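PDB 6BN2: acetyl-CoA acetyltransferase from Elizabethkingia anophelis NUHP1, which probably catalyses the thiolase reaction that joins two acetyl-CoA molecules into acetoacetyl-CoA and free coenzyme A, and its reverse. Local coordinates for residues A[12-17]-A[262-267]; A[187-192]-A[351-356]; A[252-257]-A[325-330]. All blocks are in the same frame, centred on the assembly; numbering follows the deposited sequence.

Contact 1 (A[12-17]-A[262-267])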
loop_
_atom_site.group_PDB
_atom_site.type_symbol
_atom_site.label_atom_id
_atom_site.label_comp_id
_atom_site.label_asym_id
_atom_site.label_seq_id
_atom_site.Cartn_x
_atom_site.Cartn_y
_atom_site.Cartn_z
ATOM N N VAL A 12 6.929 13.811 16.782
ATOM C CA VAL A 12 7.346 13.544 15.414
ATOM C C VAL A 12 7.463 14.871 14.697
ATOM O O VAL A 12 6.498 15.643 14.659
ATOM C CB VAL A 12 6.351 12.640 14.668
ATOM C CG1 VAL A 12 6.917 12.259 13.290
ATOM C CG2 VAL A 12 6.059 11.411 15.516
ATOM N N PHE A 13 8.630 15.130 14.131
ATOM C CA PHE A 13 8.904 16.384 13.446
ATOM C C PHE A 13 9.107 16.160 11.960
ATOM O O PHE A 13 9.599 15.116 11.538
ATOM C CB PHE A 13 10.146 17.040 14.029
ATOM C CG PHE A 13 9.964 17.485 15.433
ATOM C CD1 PHE A 13 9.470 18.758 15.701
ATOM C CD2 PHE A 13 10.252 16.633 16.489
ATOM C CE1 PHE A 13 9.279 19.176 17.007
ATOM C CE2 PHE A 13 10.062 17.047 17.795
ATOM C CZ PHE A 13 9.578 18.319 18.052
ATOM N N ILE A 14 8.718 17.157 11.169
ATOM C CA ILE A 14 8.976 17.174 9.733
ATOM C C ILE A 14 10.207 18.033 9.531
ATOM O O ILE A 14 10.183 19.231 9.846
ATOM C CB ILE A 14 7.780 17.735 8.948
ATOM C CG1 ILE A 14 6.549 16.844 9.149
ATOM C CG2 ILE A 14 8.128 17.834 7.458
ATOM C CD1 ILE A 14 5.251 17.530 8.720
ATOM N N VAL A 15 11.289 17.430 9.033
ATOM C CA VAL A 15 12.541 18.169 8.881
ATOM C C VAL A 15 12.783 18.605 7.439
ATOM O O VAL A 15 13.615 19.492 7.209
ATOM C CB VAL A 15 13.754 17.374 9.425
ATOM C CG1 VAL A 15 13.682 17.271 10.956
ATOM C CG2 VAL A 15 13.876 15.995 8.786
ATOM N N SER A 16 12.093 18.011 6.469
ATOM C CA SER A 16 12.136 18.522 5.103
ATOM C C SER A 16 10.866 18.073 4.398
ATOM O O SER A 16 10.227 17.095 4.796
ATOM C CB SER A 16 13.382 18.039 4.354
ATOM O OG SER A 16 13.345 16.637 4.206
ATOM N N ALA A 17 10.501 18.814 3.354
ATOM C CA ALA A 17 9.232 18.583 2.662
ATOM C C ALA A 17 9.305 19.223 1.288
ATOM O O ALA A 17 9.469 20.447 1.189
ATOM C CB ALA A 17 8.062 19.168 3.468
ATOM N N SER A 262 5.805 13.761 -4.281
ATOM C CA SER A 262 6.117 14.604 -3.129
ATOM C C SER A 262 6.749 13.728 -2.051
ATOM O O SER A 262 6.565 12.501 -2.028
ATOM C CB SER A 262 4.862 15.305 -2.595
ATOM O OG SER A 262 3.795 14.367 -2.460
ATOM N N ALA A 263 7.517 14.357 -1.165
ATOM C CA ALA A 263 8.204 13.559 -0.158
ATOM C C ALA A 263 8.564 14.418 1.040
ATOM O O ALA A 263 8.942 15.588 0.891
ATOM C CB ALA A 263 9.471 12.917 -0.736
ATOM N N LEU A 264 8.474 13.801 2.215
ATOM C CA LEU A 264 8.807 14.435 3.481
ATOM C C LEU A 264 9.753 13.534 4.253
ATOM O O LEU A 264 9.711 12.305 4.140
ATOM C CB LEU A 264 7.554 14.711 4.330
ATOM C CG LEU A 264 6.464 15.635 3.763
ATOM C CD1 LEU A 264 5.599 14.957 2.706
ATOM C CD2 LEU A 264 5.576 16.097 4.932
ATOM N N VAL A 265 10.616 14.143 5.047
ATOM C CA VAL A 265 11.436 13.392 5.989
ATOM C C VAL A 265 10.928 13.695 7.388
ATOM O O VAL A 265 10.814 14.866 7.767
ATOM C CB VAL A 265 12.929 13.734 5.867
ATOM C CG1 VAL A 265 13.698 12.959 6.940
ATOM C CG2 VAL A 265 13.475 13.384 4.459
ATOM N N LEU A 266 10.601 12.638 8.135
ATOM C CA LEU A 266 10.139 12.706 9.514
ATOM C C LEU A 266 11.236 12.228 10.457
ATOM O O LEU A 266 11.961 11.279 10.139
ATOM C CB LEU A 266 8.906 11.822 9.702
ATOM C CG LEU A 266 7.505 12.420 9.605
ATOM C CD1 LEU A 266 7.355 13.320 8.428
ATOM C CD2 LEU A 266 6.484 11.285 9.567
ATOM N N MET A 267 11.328 12.843 11.634
ATOM C CA MET A 267 12.336 12.440 12.602
ATOM C C MET A 267 11.803 12.571 14.015
ATOM O O MET A 267 10.953 13.418 14.303
ATOM C CB MET A 267 13.612 13.291 12.524
ATOM C CG MET A 267 14.526 12.930 11.391
ATOM S SD MET A 267 16.016 13.911 11.401
ATOM C CE MET A 267 16.704 13.366 9.825
#

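Contact 2 (A[187-192]-A[351-356]). With CA (calcium ion), chain B.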
loop_
_atom_site.group_PDB
_atom_site.type_symbol
_atom_site.label_atom_id
_atom_site.label_comp_id
_atom_site.label_asym_id
_atom_site.label_seq_id
_atom_site.Cartn_x
_atom_site.Cartn_y
_atom_site.Cartn_z
ATOM N N ILE A 187 -12.261 29.699 -10.487
ATOM C CA ILE A 187 -11.540 30.893 -10.911
ATOM C C ILE A 187 -10.650 31.397 -9.786
ATOM O O ILE A 187 -9.495 31.780 -10.011
ATOM C CB ILE A 187 -12.532 31.969 -11.384
ATOM C CG1 ILE A 187 -13.105 31.572 -12.744
ATOM C CG2 ILE A 187 -11.853 33.338 -11.436
ATOM C CD1 ILE A 187 -14.225 32.454 -13.215
ATOM N N GLN A 188 -11.155 31.375 -8.553
ATOM C CA GLN A 188 -10.321 31.789 -7.430
ATOM C C GLN A 188 -9.107 30.875 -7.273
ATOM O O GLN A 188 -8.003 31.347 -6.990
ATOM C CB GLN A 188 -11.154 31.828 -6.150
ATOM C CG GLN A 188 -10.360 32.203 -4.909
ATOM C CD GLN A 188 -11.206 32.953 -3.890
ATOM O OE1 GLN A 188 -11.556 34.118 -4.090
ATOM N NE2 GLN A 188 -11.544 32.285 -2.801
ATOM N N SER A 189 -9.282 29.560 -7.465
ATOM C CA SER A 189 -8.135 28.662 -7.360
ATOM C C SER A 189 -7.094 28.964 -8.440
ATOM O O SER A 189 -5.890 29.019 -8.154
ATOM C CB SER A 189 -8.607 27.204 -7.441
ATOM O OG SER A 189 -7.536 26.301 -7.216
ATOM N N TYR A 190 -7.535 29.196 -9.679
ATOM C CA TYR A 190 -6.599 29.594 -10.732
ATOM C C TYR A 190 -5.894 30.905 -10.396
ATOM O O TYR A 190 -4.678 31.040 -10.611
ATOM C CB TYR A 190 -7.318 29.722 -12.083
ATOM C CG TYR A 190 -7.672 28.383 -12.701
ATOM C CD1 TYR A 190 -6.710 27.614 -13.341
ATOM C CD2 TYR A 190 -8.967 27.899 -12.647
ATOM C CE1 TYR A 190 -7.036 26.378 -13.903
ATOM C CE2 TYR A 190 -9.298 26.674 -13.191
ATOM C CZ TYR A 190 -8.335 25.920 -13.812
ATOM O OH TYR A 190 -8.686 24.706 -14.371
ATOM N N GLU A 191 -6.648 31.895 -9.912
ATOM C CA GLU A 191 -6.051 33.193 -9.613
ATOM C C GLU A 191 -5.042 33.081 -8.481
ATOM O O GLU A 191 -3.953 33.663 -8.547
ATOM C CB GLU A 191 -7.138 34.190 -9.242
ATOM C CG GLU A 191 -8.004 34.631 -10.388
ATOM C CD GLU A 191 -9.162 35.483 -9.913
ATOM O OE1 GLU A 191 -9.538 35.372 -8.723
ATOM O OE2 GLU A 191 -9.712 36.242 -10.734
ATOM N N ARG A 192 -5.396 32.345 -7.427
ATOM C CA ARG A 192 -4.491 32.214 -6.292
ATOM C C ARG A 192 -3.231 31.465 -6.685
ATOM O O ARG A 192 -2.141 31.794 -6.204
ATOM C CB ARG A 192 -5.191 31.495 -5.141
ATOM C CG ARG A 192 -6.245 32.339 -4.447
ATOM C CD ARG A 192 -6.964 31.462 -3.404
ATOM N NE ARG A 192 -7.814 32.271 -2.566
ATOM C CZ ARG A 192 -8.408 31.826 -1.467
ATOM N NH1 ARG A 192 -8.229 30.572 -1.101
ATOM N NH2 ARG A 192 -9.173 32.635 -0.746
ATOM N N ALA A 351 -5.939 22.046 -6.067
ATOM C CA ALA A 351 -5.856 21.055 -7.136
ATOM C C ALA A 351 -6.694 21.393 -8.365
ATOM O O ALA A 351 -6.370 20.914 -9.461
ATOM C CB ALA A 351 -6.260 19.682 -6.583
ATOM N N VAL A 352 -7.760 22.186 -8.227
ATOM C CA VAL A 352 -8.547 22.530 -9.413
ATOM C C VAL A 352 -7.683 23.277 -10.413
ATOM O O VAL A 352 -7.853 23.130 -11.625
ATOM C CB VAL A 352 -9.805 23.333 -9.019
ATOM C CG1 VAL A 352 -10.417 24.059 -10.230
ATOM C CG2 VAL A 352 -10.839 22.397 -8.418
ATOM N N ALA A 353 -6.717 24.051 -9.927
ATOM C CA ALA A 353 -5.801 24.773 -10.799
ATOM C C ALA A 353 -4.434 24.120 -10.914
ATOM O O ALA A 353 -3.817 24.196 -11.980
ATOM C CB ALA A 353 -5.630 26.208 -10.291
ATOM N N LEU A 354 -3.949 23.488 -9.847
ATOM C CA LEU A 354 -2.571 23.001 -9.795
ATOM C C LEU A 354 -2.424 21.568 -10.274
ATOM O O LEU A 354 -1.327 21.181 -10.698
ATOM C CB LEU A 354 -2.025 23.089 -8.366
ATOM C CG LEU A 354 -1.917 24.497 -7.747
ATOM C CD1 LEU A 354 -1.520 24.374 -6.283
ATOM C CD2 LEU A 354 -0.935 25.375 -8.521
ATOM N N GLY A 355 -3.480 20.781 -10.200
ATOM C CA GLY A 355 -3.416 19.389 -10.598
ATOM C C GLY A 355 -3.519 18.442 -9.413
ATOM O O GLY A 355 -3.412 18.820 -8.245
ATOM N N HIS A 356 -3.686 17.164 -9.742
ATOM C CA HIS A 356 -4.075 16.163 -8.753
ATOM C C HIS A 356 -3.569 14.772 -9.161
ATOM O O HIS A 356 -4.337 13.923 -9.623
ATOM C CB HIS A 356 -5.600 16.185 -8.597
ATOM C CG HIS A 356 -6.137 15.228 -7.590
ATOM N ND1 HIS A 356 -5.377 14.727 -6.551
ATOM C CD2 HIS A 356 -7.366 14.676 -7.463
ATOM C CE1 HIS A 356 -6.120 13.899 -5.831
ATOM N NE2 HIS A 356 -7.332 13.865 -6.357
HETATM CA CA CA B . -9.777 22.154 -13.873
HETATM O O HOH W 1 -7.560 22.614 -13.901
#

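Contact 3 (A[252-257]-A[325-330]). With CA (calcium ion), chain B.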
loop_
_atom_site.group_PDB
_atom_site.type_symbol
_atom_site.label_atom_id
_atom_site.label_comp_id
_atom_site.label_asym_id
_atom_site.label_seq_id
_atom_site.Cartn_x
_atom_site.Cartn_y
_atom_site.Cartn_z
ATOM N N ALA A 252 -13.489 22.493 -16.226
ATOM C CA ALA A 252 -12.739 23.578 -15.604
ATOM C C ALA A 252 -12.899 23.640 -14.099
ATOM O O ALA A 252 -11.972 24.084 -13.415
ATOM C CB ALA A 252 -13.159 24.931 -16.181
ATOM N N ASN A 253 -14.053 23.254 -13.555
ATOM C CA ASN A 253 -14.233 23.362 -12.110
ATOM C C ASN A 253 -14.028 22.031 -11.398
ATOM O O ASN A 253 -14.091 21.977 -10.165
ATOM C CB ASN A 253 -15.600 24.022 -11.774
ATOM C CG ASN A 253 -16.819 23.152 -12.108
ATOM O OD1 ASN A 253 -16.767 21.925 -12.043
ATOM N ND2 ASN A 253 -17.943 23.808 -12.412
ATOM N N ALA A 254 -13.720 20.976 -12.146
ATOM C CA ALA A 254 -13.189 19.736 -11.603
ATOM C C ALA A 254 -11.672 19.773 -11.702
ATOM O O ALA A 254 -11.102 20.508 -12.510
ATOM C CB ALA A 254 -13.730 18.536 -12.380
ATOM N N SER A 255 -11.008 18.979 -10.873
ATOM C CA SER A 255 -9.574 18.834 -11.037
ATOM C C SER A 255 -9.281 18.042 -12.310
ATOM O O SER A 255 -10.177 17.498 -12.967
ATOM C CB SER A 255 -8.947 18.155 -9.814
ATOM O OG SER A 255 -9.436 16.833 -9.632
ATOM N N THR A 256 -8.013 17.973 -12.648
ATOM C CA THR A 256 -7.553 17.283 -13.834
ATOM C C THR A 256 -6.813 16.020 -13.421
ATOM O O THR A 256 -6.627 15.750 -12.229
ATOM C CB THR A 256 -6.642 18.197 -14.643
ATOM O OG1 THR A 256 -5.698 18.789 -13.742
ATOM C CG2 THR A 256 -7.465 19.287 -15.318
ATOM N N LEU A 257 -6.399 15.260 -14.426
ATOM C CA LEU A 257 -5.499 14.128 -14.249
ATOM C C LEU A 257 -4.074 14.649 -14.386
ATOM O O LEU A 257 -3.796 15.459 -15.276
ATOM C CB LEU A 257 -5.789 13.067 -15.303
ATOM C CG LEU A 257 -7.276 12.762 -15.528
ATOM C CD1 LEU A 257 -7.449 11.715 -16.625
ATOM C CD2 LEU A 257 -7.933 12.302 -14.233
ATOM N N GLU A 325 -8.688 19.849 -3.506
ATOM C CA GLU A 325 -9.787 20.276 -4.374
ATOM C C GLU A 325 -10.039 19.241 -5.467
ATOM O O GLU A 325 -9.835 19.495 -6.645
ATOM C CB GLU A 325 -9.461 21.632 -5.012
ATOM C CG GLU A 325 -9.047 22.706 -4.062
ATOM C CD GLU A 325 -8.728 24.019 -4.763
ATOM O OE1 GLU A 325 -8.536 24.023 -5.999
ATOM O OE2 GLU A 325 -8.644 25.058 -4.072
ATOM N N ALA A 326 -10.502 18.052 -5.068
ATOM C CA ALA A 326 -10.814 17.054 -6.090
ATOM C C ALA A 326 -11.821 17.611 -7.089
ATOM O O ALA A 326 -11.729 17.354 -8.296
ATOM C CB ALA A 326 -11.335 15.771 -5.436
ATOM N N PHE A 327 -12.773 18.400 -6.596
ATOM C CA PHE A 327 -13.736 19.160 -7.380
ATOM C C PHE A 327 -13.970 20.471 -6.643
ATOM O O PHE A 327 -13.842 20.527 -5.413
ATOM C CB PHE A 327 -15.086 18.424 -7.523
ATOM C CG PHE A 327 -14.981 17.073 -8.179
ATOM C CD1 PHE A 327 -15.163 16.946 -9.546
ATOM C CD2 PHE A 327 -14.701 15.940 -7.425
ATOM C CE1 PHE A 327 -15.068 15.712 -10.162
ATOM C CE2 PHE A 327 -14.594 14.695 -8.035
ATOM C CZ PHE A 327 -14.772 14.583 -9.404
ATOM N N SER A 328 -14.321 21.521 -7.387
ATOM C CA SER A 328 -14.684 22.770 -6.721
ATOM C C SER A 328 -15.819 22.538 -5.730
ATOM O O SER A 328 -15.848 23.136 -4.643
ATOM C CB SER A 328 -15.088 23.833 -7.742
ATOM O OG SER A 328 -13.974 24.242 -8.535
ATOM N N VAL A 329 -16.762 21.657 -6.078
ATOM C CA VAL A 329 -17.884 21.434 -5.169
ATOM C C VAL A 329 -17.418 20.802 -3.866
ATOM O O VAL A 329 -17.987 21.078 -2.804
ATOM C CB VAL A 329 -18.983 20.592 -5.845
ATOM C CG1 VAL A 329 -18.474 19.180 -6.194
ATOM C CG2 VAL A 329 -20.244 20.538 -4.952
ATOM N N VAL A 330 -16.381 19.967 -3.910
ATOM C CA VAL A 330 -15.848 19.378 -2.683
ATOM C C VAL A 330 -15.237 20.457 -1.801
ATOM O O VAL A 330 -15.475 20.504 -0.586
ATOM C CB VAL A 330 -14.840 18.266 -3.020
ATOM C CG1 VAL A 330 -14.066 17.817 -1.769
ATOM C CG2 VAL A 330 -15.581 17.096 -3.659
HETATM CA CA CA B . -9.777 22.154 -13.873
HETATM O O HOH W 2 -16.969 21.165 -9.064
HETATM O O HOH W 1 -7.560 22.614 -13.901
#

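Contact 1 (A[12-17]-A[262-267])
Phe13 to Ala17 and Leu264 to Met267 pair as antiparallel neighbours inside the sheet of the N-terminal half of the thiolase fold, a wholly buried contact whose regular ladder is broken by one beta bulge. Phe13 and Met267 form a hydrogen-bonded pair: Phe13 N reaches Met267 O at 2.9 Å, nearly along the C=O axis, and Met267 N returns to Phe13 O at 2.9 Å. Ile14 and Leu266 follow as a non-hydrogen-bonded pair. The first strand then carries one residue too many, since Val15 and Ser16 together face Val265. Val15 N donates to Val265 O (2.9 Å), while Val265 N goes to Ser16 O (3.0 Å) from 37° above that carbonyl plane. Helix-like backbone angles at Val15 (phi/psi -102/-17°) take up the extra residue, as in a classic bulge, and the register resumes at Ala17 and Leu264.

On one face Ile14 lies alongside Leu266, pointing the same way, with Ile14 CG1 3.7 Å from Leu266 CD1 in one of the two conformers of that leucine. Ile14 CG2 meets Leu264 CD2 at 4.0 Å, and Ala17 CB touches Leu264 CG. On the side bearing Val265 and Met267, Val15 CG2 approaches Val265 CG1 at 3.6 Å, and the extended Met267 chain crosses Val15 at about a right angle, with SD 4.0 Å from Val15 CG2.

Strand 281-290 adjoins the pair beyond 12-24, and strand 117-125 beyond 258-268. Helices 98-111 and 358-375, the buried middle layer of the thiolase fold, pack on the face bearing Ile14 and Leu264, through Ala106 and Ile370 among others, whereas Met272 of helix 269-274 rests on Phe13, Val15 and Met267.

Contact 2 (A[187-192]-A[351-356])
Tyr190, on the long helix 179-198, turns its ring against Val352 and Ala353 of the short helix 351-354, joining a helix-helix packing to a calcium site. The aromatic part is a CH-pi contact: the methyl of Ala353 sits over one face of the phenol ring, 3.9 Å from CB to the centroid and shifted toward the rim, so that its closest ring atom is Tyr190 CD1 at 3.5 Å. With CG anti to the carbonyl carbon (chi1 -74°), the ring runs out from its own helix along the flank of the short one, although the CB bond itself does not aim there.

Apolar packing adds Val352, which crosses the tyrosine at about a right angle and brings CG1 to 4.1 Å from Tyr190 CE2. Ser189 points at the short helix, and its carbonyl O touches Ala353 CB at 3.5 Å. Its hydroxyl OG stands 3.6 Å from the same methyl and finds its polar partners in Glu325 OE1 and Gly350 N.

At its far end the ring meets the metal: Tyr190 OH coordinates the calcium ion at 2.8 Å. The metal also takes a water at 2.3 Å, and Ala252 and Ala254 complete the site. The ring thus packs through the CG-CD1 side of one face and offers its hydroxyl oxygen to the metal.

After Leu354 the short helix ends at Gly355, whose positive phi (110°) turns the chain away toward His356, the predicted proton acceptor. Leu354 continues the packing along helix 179-198 onto Ser193 and Trp197, and Val352 touches Ala186 of that helix.

Contact 3 (A[252-257]-A[325-330])
Asn253 and Ser328 meet through a single carbonyl: Asn253 O accepts Ser328 N at 2.8 Å, nearly head-on (C=O...N 173°), and Ser328 OG at 2.8 Å on a lone pair in the carbonyl plane. The hydroxyl reaches it because OG lies beside its own backbone N, anti to the carbonyl carbon (chi1 -68°). Two residues on, the roles reverse. Ala326 O accepts Ser255 N (3.1 Å) and, in one of two serine conformers, Ser255 OG (2.7 Å), both from the same face of its plane. Between these pairs of hydrogen bonds, Ala254 and Phe327 form a single backbone bridge, with Ala254 CB 3.6 Å from Phe327 CD1.

The next shell fixes the loop. Val329 N donates to water 2 at 3.0 Å, and this water lies beside Asn253 OD1. That oxygen also takes Thr250 N, while Asn253 ND2 binds Asp183 OD1 and Thr248 O, which together hold the amide in place.

Phe327 is the N-cap of helix 328-338, so Asn253 O faces the helix's first amide and would be favoured by its positive end. The bonds of Asn253 and Ser255 flank Ala254, whose O binds the calcium ion at 2.5 Å, and may steady that carbonyl. Residues 325-327 belong to the Asn-Glu-Ala-Phe motif of thiolases, and Ser255 packs against His356, consistent with these bonds ordering a wall of the active site beside the metal.

Contacts 2 and 3 are neighbours, their centres about 9 Å apart, sharing the calcium ion and one of its waters. Glu325 of contact 3 probably also accepts hydrogen bonds from Ser189 and Val352 of contact 2. Contact 1 lies within the sheet, its centre about 25 Å from that of contact 2 and 28 Å from that of contact 3. Along the chain the segments come as 12-17, 187-192, 252-257, 262-267, 325-330 and 351-356, so contact 3 is nested inside contact 2 while contact 1 crosses both. Strand 258-268 carries the chain from the metal loop into contact 1. Contacts 2 and 3 each join the N-terminal thiolase family region to the C-terminal one, next to predicted catalytic residues.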